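Local coordinates for PfEMP1 variant 1 of strain MC (Plasmodium falciparum, PDB 5LGD), which probably binds a receptor on the host cell surface through a disulfide-bonded helical domain of the DBL family, one piece of a much longer protein, at residues Met13-Met18 against Glu97-Thr102; Glu113-Gln118 against Asp146-His151. All blocks are in the same frame, centred on the assembly; numbering follows the deposited sequence.

Interaction 1. Residues Met13-Met18 against Glu97-Thr102; sequences MWVHDM and EIIQDT
His-16 on helix 7-29 meets Ile-99 on helix 92-103, with their CA atoms 6.7 Å apart, in a buried helix-to-helix contact in this helical PfEMP1 domain of the DBL family. The CB of His-16 points at the partner helix, and CG stands anti to the backbone N (chi1 170°), which carries the imidazole into the interface. From CG the ring divides. On one branch CD2 comes up against the methyl CG2 of Ile-99 at 3.7 Å, so the aliphatic branch abuts the ring edge and lies near its plane. On the other branch ND1 donates to OD1 of Asp-17, the next residue, at 2.9 Å and 162°, with the carboxylate oxygen almost in the ring plane. NE2, at the tip, is hydrogen-bonded to Glu-108, while Tyr-103 stacks on the ring. The two carboxylates fix the rotation of the imidazole and would probably favour its doubly protonated form. Histidine suits the site because it offers apolar carbon to isoleucine and a nitrogen to each acid. Branching at CB lets Ile-99 present CG2 to the imidazole while its CG1-CD1 arm reaches Val-15. On the same helix, Glu-97 and Ile-98 face another protein chain, the former through a hydrogen bond and the latter through apolar packing. The contact between the helices is completed where Val-15 CG1 lies 4.2 Å from Ile-99 CD1.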
ATOM      1  N   MET B  13       9.776 -16.783  24.965  1.00 34.14           N
ATOM      2  CA  MET B  13       9.797 -17.388  26.295  1.00 35.96           C
ATOM      3  C   MET B  13      11.102 -18.181  26.506  1.00 38.87           C
ATOM      4  O   MET B  13      11.691 -18.097  27.578  1.00 39.09           O
ATOM      5  CB  MET B  13       8.598 -18.340  26.442  1.00 40.33           C
ATOM      6  CG  MET B  13       8.351 -18.771  27.871  1.00 47.03           C
ATOM      7  SD  MET B  13       7.833 -20.493  27.990  1.00 56.49           S
ATOM      8  CE  MET B  13       9.243 -21.342  27.206  1.00 54.23           C
ATOM      9  N   TRP B  14      11.513 -18.976  25.513  1.00 35.91           N
ATOM     10  CA  TRP B  14      12.710 -19.815  25.574  1.00 36.38           C
ATOM     11  C   TRP B  14      13.953 -18.932  25.669  1.00 37.93           C
ATOM     12  O   TRP B  14      14.805 -19.168  26.535  1.00 37.57           O
ATOM     13  CB  TRP B  14      12.782 -20.777  24.378  1.00 35.97           C
ATOM     14  CG  TRP B  14      13.957 -21.701  24.436  1.00 38.65           C
ATOM     15  CD1 TRP B  14      13.956 -22.999  24.863  1.00 43.26           C
ATOM     16  CD2 TRP B  14      15.309 -21.406  24.046  1.00 38.81           C
ATOM     17  NE1 TRP B  14      15.227 -23.522  24.784  1.00 43.34           N
ATOM     18  CE2 TRP B  14      16.080 -22.558  24.304  1.00 43.40           C
ATOM     19  CE3 TRP B  14      15.949 -20.274  23.510  1.00 39.17           C
ATOM     20  CZ2 TRP B  14      17.457 -22.602  24.071  1.00 42.78           C
ATOM     21  CZ3 TRP B  14      17.317 -20.325  23.281  1.00 40.60           C
ATOM     22  CH2 TRP B  14      18.049 -21.484  23.547  1.00 42.07           C
ATOM     23  N   VAL B  15      14.051 -17.936  24.779  1.00 33.54           N
ATOM     24  CA  VAL B  15      15.123 -16.930  24.716  1.00 32.78           C
ATOM     25  C   VAL B  15      15.233 -16.218  26.085  1.00 37.95           C
ATOM     26  O   VAL B  15      16.318 -16.159  26.670  1.00 39.50           O
ATOM     27  CB  VAL B  15      14.901 -15.948  23.527  1.00 34.99           C
ATOM     28  CG1 VAL B  15      15.755 -14.687  23.673  1.00 34.23           C
ATOM     29  CG2 VAL B  15      15.194 -16.635  22.194  1.00 35.08           C
ATOM     30  N   HIS B  16      14.108 -15.709  26.601  1.00 33.47           N
ATOM     31  CA  HIS B  16      14.056 -15.049  27.893  1.00 31.07           C
ATOM     32  C   HIS B  16      14.545 -15.969  29.039  1.00 33.63           C
ATOM     33  O   HIS B  16      15.428 -15.582  29.817  1.00 29.99           O
ATOM     34  CB  HIS B  16      12.608 -14.568  28.162  1.00 31.76           C
ATOM     35  CG  HIS B  16      12.409 -14.087  29.558  1.00 34.50           C
ATOM     36  ND1 HIS B  16      11.930 -14.928  30.545  1.00 37.02           N
ATOM     37  CD2 HIS B  16      12.650 -12.874  30.096  1.00 34.91           C
ATOM     38  CE1 HIS B  16      11.889 -14.200  31.639  1.00 35.72           C
ATOM     39  NE2 HIS B  16      12.296 -12.956  31.412  1.00 35.09           N
ATOM     40  N   ASP B  17      13.943 -17.163  29.157  1.00 32.15           N
ATOM     41  CA  ASP B  17      14.296 -18.135  30.200  1.00 34.28           C
ATOM     42  C   ASP B  17      15.754 -18.632  30.085  1.00 40.05           C
ATOM     43  O   ASP B  17      16.375 -18.874  31.113  1.00 39.23           O
ATOM     44  CB  ASP B  17      13.319 -19.332  30.178  1.00 37.04           C
ATOM     45  CG  ASP B  17      11.862 -18.987  30.448  1.00 36.71           C
ATOM     46  OD1 ASP B  17      11.561 -17.794  30.721  1.00 36.56           O
ATOM     47  OD2 ASP B  17      11.025 -19.888  30.357  1.00 42.97           O
ATOM     48  N   MET B  18      16.317 -18.753  28.862  1.00 38.52           N
ATOM     49  CA  MET B  18      17.704 -19.192  28.794  1.00 40.95           C
ATOM     50  C   MET B  18      18.644 -18.059  29.290  1.00 41.12           C
ATOM     51  O   MET B  18      19.568 -18.337  30.071  1.00 40.56           O
ATOM     52  CB  MET B  18      18.078 -19.826  27.433  1.00 45.49           C
ATOM     53  CG  MET B  18      18.717 -18.904  26.437  1.00 50.07           C
ATOM     54  SD  MET B  18      20.496 -18.814  26.718  1.00 56.31           S
ATOM     55  CE  MET B  18      20.922 -17.799  25.409  1.00 52.91           C
ATOM     56  N   GLU B  97      14.861  -4.866  23.563  1.00 27.94           N
ATOM     57  CA  GLU B  97      13.576  -4.182  23.405  1.00 28.46           C
ATOM     58  C   GLU B  97      12.384  -5.175  23.462  1.00 32.70           C
ATOM     59  O   GLU B  97      11.383  -4.889  24.100  1.00 32.60           O
ATOM     60  CB  GLU B  97      13.516  -3.546  22.032  1.00 29.51           C
ATOM     61  CG  GLU B  97      13.741  -2.069  21.967  1.00 40.37           C
ATOM     62  CD  GLU B  97      13.557  -1.669  20.521  1.00 55.91           C
ATOM     63  OE1 GLU B  97      14.441  -0.961  19.988  1.00 69.06           O
ATOM     64  OE2 GLU B  97      12.576  -2.143  19.898  1.00 32.40           O
ATOM     65  N   ILE B  98      12.468  -6.291  22.712  1.00 29.56           N
ATOM     66  CA  ILE B  98      11.385  -7.281  22.623  1.00 28.64           C
ATOM     67  C   ILE B  98      11.155  -7.920  23.996  1.00 32.11           C
ATOM     68  O   ILE B  98      10.023  -7.954  24.466  1.00 32.12           O
ATOM     69  CB  ILE B  98      11.661  -8.299  21.491  1.00 31.23           C
ATOM     70  CG1 ILE B  98      11.511  -7.603  20.112  1.00 31.87           C
ATOM     71  CG2 ILE B  98      10.779  -9.569  21.598  1.00 29.00           C
ATOM     72  CD1 ILE B  98      12.060  -8.405  18.941  1.00 29.13           C
ATOM     73  N   ILE B  99      12.237  -8.318  24.671  1.00 30.62           N
ATOM     74  CA  ILE B  99      12.151  -8.902  26.025  1.00 29.67           C
ATOM     75  C   ILE B  99      11.477  -7.957  26.969  1.00 31.52           C
ATOM     76  O   ILE B  99      10.536  -8.388  27.620  1.00 31.61           O
ATOM     77  CB  ILE B  99      13.484  -9.444  26.553  1.00 31.88           C
ATOM     78  CG1 ILE B  99      13.872 -10.686  25.700  1.00 31.91           C
ATOM     79  CG2 ILE B  99      13.367  -9.843  28.042  1.00 33.18           C
ATOM     80  CD1 ILE B  99      15.226 -11.038  25.786  1.00 42.60           C
ATOM     81  N   GLN B 100      11.881  -6.668  26.989  1.00 27.50           N
ATOM     82  CA  GLN B 100      11.264  -5.684  27.874  1.00 26.84           C
ATOM     83  C   GLN B 100       9.792  -5.437  27.571  1.00 32.41           C
ATOM     84  O   GLN B 100       9.015  -5.314  28.505  1.00 32.85           O
ATOM     85  CB  GLN B 100      12.032  -4.355  27.944  1.00 27.78           C
ATOM     86  CG  GLN B 100      11.604  -3.611  29.194  1.00 39.33           C
ATOM     87  CD  GLN B 100      12.378  -2.378  29.511  1.00 59.20           C
ATOM     88  OE1 GLN B 100      13.559  -2.243  29.176  1.00 51.19           O
ATOM     89  NE2 GLN B 100      11.732  -1.475  30.235  1.00 58.72           N
ATOM     90  N   ASP B 101       9.418  -5.332  26.298  1.00 30.59           N
ATOM     91  CA  ASP B 101       8.031  -5.125  25.854  1.00 31.60           C
ATOM     92  C   ASP B 101       7.129  -6.302  26.286  1.00 35.80           C
ATOM     93  O   ASP B 101       5.968  -6.095  26.617  1.00 37.16           O
ATOM     94  CB  ASP B 101       7.991  -5.012  24.312  1.00 33.12           C
ATOM     95  CG  ASP B 101       8.475  -3.690  23.741  1.00 53.85           C
ATOM     96  OD1 ASP B 101       8.865  -2.796  24.539  1.00 56.78           O
ATOM     97  OD2 ASP B 101       8.480  -3.552  22.493  1.00 61.04           O
ATOM     98  N   THR B 102       7.681  -7.525  26.282  1.00 30.27           N
ATOM     99  CA  THR B 102       6.992  -8.749  26.646  1.00 30.41           C
ATOM    100  C   THR B 102       6.910  -8.970  28.156  1.00 34.85           C
ATOM    101  O   THR B 102       5.863  -9.382  28.641  1.00 35.53           O
ATOM    102  CB  THR B 102       7.654  -9.924  25.911  1.00 38.75           C
ATOM    103  OG1 THR B 102       7.751  -9.606  24.520  1.00 36.87           O
ATOM    104  CG2 THR B 102       6.904 -11.242  26.084  1.00 40.13           C
TER

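Interaction 2. Residues Glu113-Gln118 against Asp146-His151; sequences EALLEQ and DKLLQH
Leu-116 and Leu-148 bring their CA atoms to 7.3 Å where the segments of helix 106-118 and helix 144-162 cross at 69°. This steeply crossed helix pair in the all-helical domain is joined by a small leucine cluster. Leu-148 is shared by both leucine contacts: its CB is aimed at the other helix, and with CG anti to the backbone N (chi1 -175°) its methyl CD2 faces the CD2 methyls of Leu-115 and Leu-116. It lies 4.1 Å from CD2 of Leu-115 and 4.2 Å from CD2 of Leu-116, and each of these side chains crosses that of Leu-148 at about a right angle. The CB of Leu-116 leaves its helix away from the partner, yet the branched end still brings CD2 back to the interface. Leucine suits these places because it is apolar and long enough for its methyls to meet although the axes are 10.8 Å apart. Leu-115 also packs on Ser-22 and Ile-23 of helix 7-29, and Leu-116 on Leu-96 of helix 92-103, so the cluster merges with its surroundings. Toward the end of segment 113-118 the contact turns polar and more exposed. The carbonyl O of Gln-118 is hydrogen-bonded to Lys-35 NZ, and His-151 comes beside it obliquely, touching by van der Waals approach rather than a hydrogen bond: CE1 of His-151 stands 3.6 Å from O of Gln-118.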
ATOM      1  N   GLU B 113      21.817  -7.325  29.661  1.00 34.23           N
ATOM      2  CA  GLU B 113      22.735  -6.397  29.009  1.00 34.62           C
ATOM      3  C   GLU B 113      24.155  -6.580  29.587  1.00 43.16           C
ATOM      4  O   GLU B 113      25.094  -6.727  28.806  1.00 46.87           O
ATOM      5  CB  GLU B 113      22.221  -4.963  29.185  1.00 36.37           C
ATOM      6  CG  GLU B 113      22.726  -3.961  28.165  1.00 45.85           C
ATOM      7  CD  GLU B 113      22.157  -2.560  28.288  1.00 73.53           C
ATOM      8  OE1 GLU B 113      21.634  -2.206  29.370  1.00 54.57           O
ATOM      9  OE2 GLU B 113      22.257  -1.804  27.295  1.00 89.12           O
ATOM     10  N   ALA B 114      24.292  -6.686  30.927  1.00 39.22           N
ATOM     11  CA  ALA B 114      25.570  -6.918  31.622  1.00 40.82           C
ATOM     12  C   ALA B 114      26.197  -8.278  31.219  1.00 46.49           C
ATOM     13  O   ALA B 114      27.402  -8.342  30.920  1.00 47.63           O
ATOM     14  CB  ALA B 114      25.358  -6.884  33.127  1.00 41.64           C
ATOM     15  N   LEU B 115      25.368  -9.358  31.238  1.00 41.36           N
ATOM     16  CA  LEU B 115      25.721 -10.731  30.842  1.00 41.40           C
ATOM     17  C   LEU B 115      26.220 -10.749  29.389  1.00 45.30           C
ATOM     18  O   LEU B 115      27.248 -11.361  29.110  1.00 48.84           O
ATOM     19  CB  LEU B 115      24.508 -11.678  31.006  1.00 40.04           C
ATOM     20  CG  LEU B 115      24.749 -13.179  30.733  1.00 44.83           C
ATOM     21  CD1 LEU B 115      25.026 -13.934  32.046  1.00 45.64           C
ATOM     22  CD2 LEU B 115      23.551 -13.790  30.092  1.00 43.49           C
ATOM     23  N   LEU B 116      25.518 -10.052  28.481  1.00 38.97           N
ATOM     24  CA  LEU B 116      25.908  -9.996  27.071  1.00 39.58           C
ATOM     25  C   LEU B 116      27.179  -9.162  26.869  1.00 50.62           C
ATOM     26  O   LEU B 116      28.011  -9.536  26.037  1.00 51.07           O
ATOM     27  CB  LEU B 116      24.751  -9.480  26.195  1.00 37.46           C
ATOM     28  CG  LEU B 116      23.443 -10.285  26.180  1.00 38.16           C
ATOM     29  CD1 LEU B 116      22.413  -9.596  25.330  1.00 37.33           C
ATOM     30  CD2 LEU B 116      23.666 -11.727  25.664  1.00 36.65           C
ATOM     31  N   GLU B 117      27.338  -8.047  27.644  1.00 51.41           N
ATOM     32  CA  GLU B 117      28.528  -7.178  27.608  1.00 54.96           C
ATOM     33  C   GLU B 117      29.752  -7.984  27.972  1.00 65.08           C
ATOM     34  O   GLU B 117      30.741  -7.932  27.239  1.00 67.62           O
ATOM     35  CB  GLU B 117      28.401  -5.933  28.525  1.00 56.43           C
ATOM     36  CG  GLU B 117      27.649  -4.768  27.879  1.00 67.96           C
ATOM     37  CD  GLU B 117      27.223  -3.576  28.731  1.00 92.90           C
ATOM     38  OE1 GLU B 117      27.372  -3.615  29.977  1.00 90.53           O
ATOM     39  OE2 GLU B 117      26.716  -2.597  28.135  1.00 82.75           O
ATOM     40  N   GLN B 118      29.665  -8.777  29.071  1.00 62.82           N
ATOM     41  CA  GLN B 118      30.749  -9.635  29.550  1.00 63.82           C
ATOM     42  C   GLN B 118      30.987 -10.854  28.678  1.00 66.94           C
ATOM     43  O   GLN B 118      32.011 -11.505  28.843  1.00 68.63           O
ATOM     44  CB  GLN B 118      30.555 -10.038  31.020  1.00 64.69           C
ATOM     45  CG  GLN B 118      30.932  -8.933  32.017  1.00 84.97           C
ATOM     46  CD  GLN B 118      32.421  -8.673  32.212  1.00102.88           C
ATOM     47  OE1 GLN B 118      32.819  -7.871  33.070  1.00 98.81           O
ATOM     48  NE2 GLN B 118      33.283  -9.340  31.454  1.00 93.32           N
ATOM     49  N   ASP B 146      23.615 -17.955  19.714  1.00 42.32           N
ATOM     50  CA  ASP B 146      24.713 -18.836  19.328  1.00 43.70           C
ATOM     51  C   ASP B 146      26.069 -18.322  19.901  1.00 49.91           C
ATOM     52  O   ASP B 146      26.803 -19.096  20.519  1.00 50.68           O
ATOM     53  CB  ASP B 146      24.757 -18.952  17.808  1.00 46.20           C
ATOM     54  CG  ASP B 146      23.501 -19.567  17.212  1.00 52.82           C
ATOM     55  OD1 ASP B 146      23.332 -20.804  17.327  1.00 54.44           O
ATOM     56  OD2 ASP B 146      22.742 -18.832  16.539  1.00 52.96           O
ATOM     57  N   LYS B 147      26.352 -17.011  19.759  1.00 47.70           N
ATOM     58  CA  LYS B 147      27.558 -16.362  20.293  1.00 49.78           C
ATOM     59  C   LYS B 147      27.613 -16.573  21.809  1.00 53.59           C
ATOM     60  O   LYS B 147      28.658 -16.977  22.333  1.00 54.47           O
ATOM     61  CB  LYS B 147      27.540 -14.851  19.989  1.00 52.72           C
ATOM     62  CG  LYS B 147      28.065 -14.479  18.604  1.00 69.92           C
ATOM     63  CD  LYS B 147      29.395 -13.709  18.686  1.00 84.78           C
ATOM     64  CE  LYS B 147      29.294 -12.290  19.219  1.00 92.01           C
ATOM     65  NZ  LYS B 147      30.625 -11.758  19.621  1.00 97.75           N
ATOM     66  N   LEU B 148      26.460 -16.345  22.501  1.00 48.44           N
ATOM     67  CA  LEU B 148      26.331 -16.549  23.944  1.00 46.83           C
ATOM     68  C   LEU B 148      26.517 -17.987  24.357  1.00 49.42           C
ATOM     69  O   LEU B 148      27.304 -18.240  25.274  1.00 48.75           O
ATOM     70  CB  LEU B 148      25.028 -15.980  24.531  1.00 44.96           C
ATOM     71  CG  LEU B 148      24.945 -16.090  26.051  1.00 47.69           C
ATOM     72  CD1 LEU B 148      25.939 -15.161  26.724  1.00 49.08           C
ATOM     73  CD2 LEU B 148      23.580 -15.834  26.533  1.00 45.59           C
ATOM     74  N   LEU B 149      25.846 -18.940  23.666  1.00 48.68           N
ATOM     75  CA  LEU B 149      26.033 -20.365  23.968  1.00 50.32           C
ATOM     76  C   LEU B 149      27.488 -20.826  23.732  1.00 55.83           C
ATOM     77  O   LEU B 149      27.971 -21.676  24.471  1.00 56.52           O
ATOM     78  CB  LEU B 149      25.015 -21.269  23.264  1.00 50.11           C
ATOM     79  CG  LEU B 149      23.563 -21.171  23.778  1.00 51.86           C
ATOM     80  CD1 LEU B 149      22.614 -21.969  22.885  1.00 50.80           C
ATOM     81  CD2 LEU B 149      23.439 -21.605  25.269  1.00 53.09           C
ATOM     82  N   GLN B 150      28.205 -20.193  22.782  1.00 53.37           N
ATOM     83  CA  GLN B 150      29.625 -20.471  22.512  1.00 55.84           C
ATOM     84  C   GLN B 150      30.453 -19.965  23.708  1.00 60.63           C
ATOM     85  O   GLN B 150      31.306 -20.695  24.230  1.00 60.22           O
ATOM     86  CB  GLN B 150      30.076 -19.788  21.208  1.00 57.98           C
ATOM     87  CG  GLN B 150      30.026 -20.707  19.982  1.00 67.39           C
ATOM     88  CD  GLN B 150      29.380 -20.127  18.744  1.00 81.87           C
ATOM     89  OE1 GLN B 150      29.596 -18.967  18.357  1.00 72.44           O
ATOM     90  NE2 GLN B 150      28.641 -20.975  18.039  1.00 77.80           N
ATOM     91  N   HIS B 151      30.149 -18.726  24.171  1.00 56.06           N
ATOM     92  CA  HIS B 151      30.798 -18.099  25.326  1.00 56.58           C
ATOM     93  C   HIS B 151      30.604 -18.960  26.581  1.00 59.51           C
ATOM     94  O   HIS B 151      31.545 -19.134  27.366  1.00 62.03           O
ATOM     95  CB  HIS B 151      30.254 -16.677  25.555  1.00 56.09           C
ATOM     96  CG  HIS B 151      30.699 -16.068  26.848  1.00 59.54           C
ATOM     97  ND1 HIS B 151      31.895 -15.384  26.945  1.00 63.05           N
ATOM     98  CD2 HIS B 151      30.113 -16.104  28.067  1.00 60.29           C
ATOM     99  CE1 HIS B 151      31.987 -15.005  28.207  1.00 62.25           C
ATOM    100  NE2 HIS B 151      30.937 -15.414  28.922  1.00 60.85           N
TER

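Overall arrangement
The residues that touch in interaction 1 are all buried, whereas interaction 2 runs from the buried Leu-116 and Leu-148, through a partly exposed Leu-115, to a solvent-accessible polar end; their centres are about 15 Å apart. They use four different helices: interaction 1 joins helix 92-103 to helix 7-29, and interaction 2 joins helix 106-118, next in the chain after helix 92-103, to helix 144-162. In the first, a histidine held by two acids sits within apolar packing; in the second, leucine methyls do the work and the imidazole merely lies beside a carbonyl. They are not independent: CE of Met-18, in segment 13-18, packs 3.5 Å from CD2 of Leu-148.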